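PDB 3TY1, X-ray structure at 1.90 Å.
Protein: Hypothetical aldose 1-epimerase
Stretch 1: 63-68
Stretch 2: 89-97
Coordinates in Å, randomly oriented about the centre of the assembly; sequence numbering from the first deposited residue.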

# COMPACT_ATOMS: atom_id res chain seq x y z
N LEU A 63 3.03 -14.85 -17.56
CA LEU A 63 3.60 -14.56 -16.24
C LEU A 63 3.38 -13.10 -15.90
O LEU A 63 3.03 -12.34 -16.78
N SER A 64 3.59 -12.72 -14.65
CA SER A 64 3.42 -11.35 -14.22
C SER A 64 4.68 -10.77 -13.58
O SER A 64 5.03 -11.15 -12.47
N PRO A 65 5.35 -9.82 -14.27
CA PRO A 65 6.50 -9.15 -13.68
C PRO A 65 6.19 -8.32 -12.44
O PRO A 65 7.05 -8.09 -11.60
N THR A 66 4.97 -7.81 -12.35
CA THR A 66 4.54 -7.06 -11.18
C THR A 66 4.45 -7.95 -9.95
O THR A 66 4.66 -7.48 -8.83
N ARG A 67 4.08 -9.23 -10.16
CA ARG A 67 3.89 -10.21 -9.09
C ARG A 67 5.02 -11.25 -9.09
O ARG A 67 4.79 -12.43 -9.32
N GLY A 68 6.26 -10.75 -8.97
CA GLY A 68 7.48 -11.56 -8.76
C GLY A 68 7.82 -12.57 -9.83
O GLY A 68 8.53 -13.52 -9.57
N GLU A 89 -8.51 -10.78 -10.81
CA GLU A 89 -7.58 -9.72 -11.21
C GLU A 89 -6.12 -10.11 -10.92
O GLU A 89 -5.87 -10.90 -10.03
N VAL A 90 -5.21 -9.52 -11.70
CA VAL A 90 -3.78 -9.57 -11.48
C VAL A 90 -3.50 -8.39 -10.53
O VAL A 90 -3.24 -7.25 -10.98
N VAL A 91 -3.56 -8.67 -9.23
CA VAL A 91 -3.57 -7.62 -8.22
C VAL A 91 -2.20 -6.97 -8.09
O VAL A 91 -1.18 -7.65 -7.86
N ASN A 92 -2.18 -5.65 -8.26
CA ASN A 92 -0.94 -4.88 -8.10
C ASN A 92 -0.63 -4.97 -6.60
O ASN A 92 -1.49 -4.65 -5.78
N PRO A 93 0.60 -5.39 -6.22
CA PRO A 93 0.91 -5.46 -4.77
C PRO A 93 0.68 -4.16 -3.96
O PRO A 93 0.52 -4.25 -2.74
N ALA A 94 0.66 -2.99 -4.62
CA ALA A 94 0.28 -1.71 -3.96
C ALA A 94 -1.09 -1.74 -3.28
O ALA A 94 -1.35 -0.95 -2.37
N PHE A 95 -1.97 -2.62 -3.73
CA PHE A 95 -3.31 -2.77 -3.17
C PHE A 95 -3.45 -3.98 -2.25
O PHE A 95 -4.58 -4.35 -1.90
N ILE A 96 -2.35 -4.62 -1.86
CA ILE A 96 -2.44 -5.76 -0.93
C ILE A 96 -1.70 -5.36 0.31
O ILE A 96 -0.59 -4.84 0.19
N ASN A 97 -2.30 -5.60 1.48
CA ASN A 97 -1.60 -5.46 2.77
C ASN A 97 -1.40 -6.89 3.27
O ASN A 97 -2.35 -7.52 3.74

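A single buried arginine carries the only hydrogen bond between these two stretches, and it does so although its CA-to-CB bond points sideways to its partner. Arg 67 takes chi1 m, chi2 t and chi3 p, and with chi4 at 72° the chain brings its guanidinium to the backbone of the second stretch, where Arg 67 NH1 donates to Val 91 O at 2.9 Å with an N-H...O angle of 154°. The carbonyl lies at the guanidinium edge, near its plane, which is where the N-H bonds point. The remaining polar capacity is not wasted, since NE, NH1 and NH2 all find hydrogen bonds elsewhere in the structure.

Arginine suits this place because its methylenes pack against hydrocarbon and its head reaches a carbonyl. Arg 67 CD lies 3.8 Å from Val 90 CG1. The head also lies against a methyl, with Arg 67 NH1 3.9 Å from Ile 96 CD1, the tip of an m, t side chain whose CA-to-CB bond points toward the first stretch.

Ser 64 and Thr 66 both point toward the second stretch. Ser 64, with chi1 t, places OG 3.7 Å from CG1 of Val 90, itself t; Ser 64 OG also accepts a weak hydrogen bond from Arg 67 N (3.3 Å), and a short hydroxyl side chain can both accept this bond and lie against the valine methyl. Thr 66, chi1 m, offers its methyl: Thr 66 CG2 meets Pro 93 CD at 3.5 Å, an apolar contact, while OG1 is satisfied elsewhere.

The CA-to-CB bond of Asn 92, chi1 t, points away, although Asn 92 CG still lies 4.3 Å from Thr 66 CG2. Asn 92 OD1 accepts from Ala 94 N at 3.0 Å, securing the start of the short 3-10 segment, in which Pro 93, lacking an N-H to satisfy, fits well at the first position; ND2 is bonded elsewhere in the structure.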

# COMPACT_ATOMS: atom_id res chain seq x y z
CB LEU A 63 5.04 -14.99 -16.17
CG LEU A 63 6.14 -14.47 -17.04
CD1 LEU A 63 6.57 -13.11 -16.44
CD2 LEU A 63 7.31 -15.42 -17.06
CB SER A 64 2.24 -11.22 -13.25
OG SER A 64 2.19 -9.87 -12.83
CB PRO A 65 6.98 -8.25 -14.81
CG PRO A 65 6.54 -9.01 -16.06
CD PRO A 65 5.23 -9.49 -15.70
CB THR A 66 3.17 -6.44 -11.48
OG1 THR A 66 3.32 -5.65 -12.66
CG2 THR A 66 2.67 -5.55 -10.33
CB ARG A 67 2.50 -10.85 -9.24
CG ARG A 67 1.33 -9.80 -9.11
CD ARG A 67 -0.05 -10.44 -9.15
NE ARG A 67 -0.16 -11.44 -8.09
CZ ARG A 67 -0.25 -11.21 -6.79
NH1 ARG A 67 -0.34 -9.96 -6.30
NH2 ARG A 67 -0.24 -12.26 -5.96
CB GLU A 89 -7.96 -8.46 -10.42
CG GLU A 89 -9.32 -7.92 -11.02
CD GLU A 89 -9.91 -6.73 -10.31
OE1 GLU A 89 -9.29 -6.18 -9.35
OE2 GLU A 89 -11.04 -6.37 -10.72
CB VAL A 90 -3.02 -9.46 -12.81
CG1 VAL A 90 -1.46 -9.51 -12.58
CG2 VAL A 90 -3.52 -10.58 -13.82
CB VAL A 91 -4.09 -8.12 -6.87
CG1 VAL A 91 -4.08 -7.02 -5.80
CG2 VAL A 91 -5.50 -8.77 -7.06
CB ASN A 92 -1.16 -3.44 -8.49
CG ASN A 92 0.12 -2.61 -8.48
OD1 ASN A 92 0.93 -2.68 -7.56
ND2 ASN A 92 0.24 -1.71 -9.48
CB PRO A 93 2.39 -5.80 -4.77
CG PRO A 93 2.55 -6.64 -5.99
CD PRO A 93 1.69 -5.97 -7.02
CB ALA A 94 0.35 -0.57 -4.96
CB PHE A 95 -4.35 -2.91 -4.30
CG PHE A 95 -4.45 -1.69 -5.14
CD1 PHE A 95 -4.91 -0.48 -4.60
CD2 PHE A 95 -4.10 -1.71 -6.47
CE1 PHE A 95 -5.03 0.67 -5.39
CE2 PHE A 95 -4.17 -0.56 -7.24
CZ PHE A 95 -4.64 0.62 -6.70
CB ILE A 96 -1.78 -7.04 -1.51
CG1 ILE A 96 -2.57 -7.54 -2.72
CG2 ILE A 96 -1.64 -8.15 -0.40
CD1 ILE A 96 -2.31 -8.94 -3.09
CB ASN A 97 -2.42 -4.63 3.78
CG ASN A 97 -1.71 -4.49 5.10
OD1 ASN A 97 -0.73 -5.19 5.38
ND2 ASN A 97 -2.16 -3.54 5.92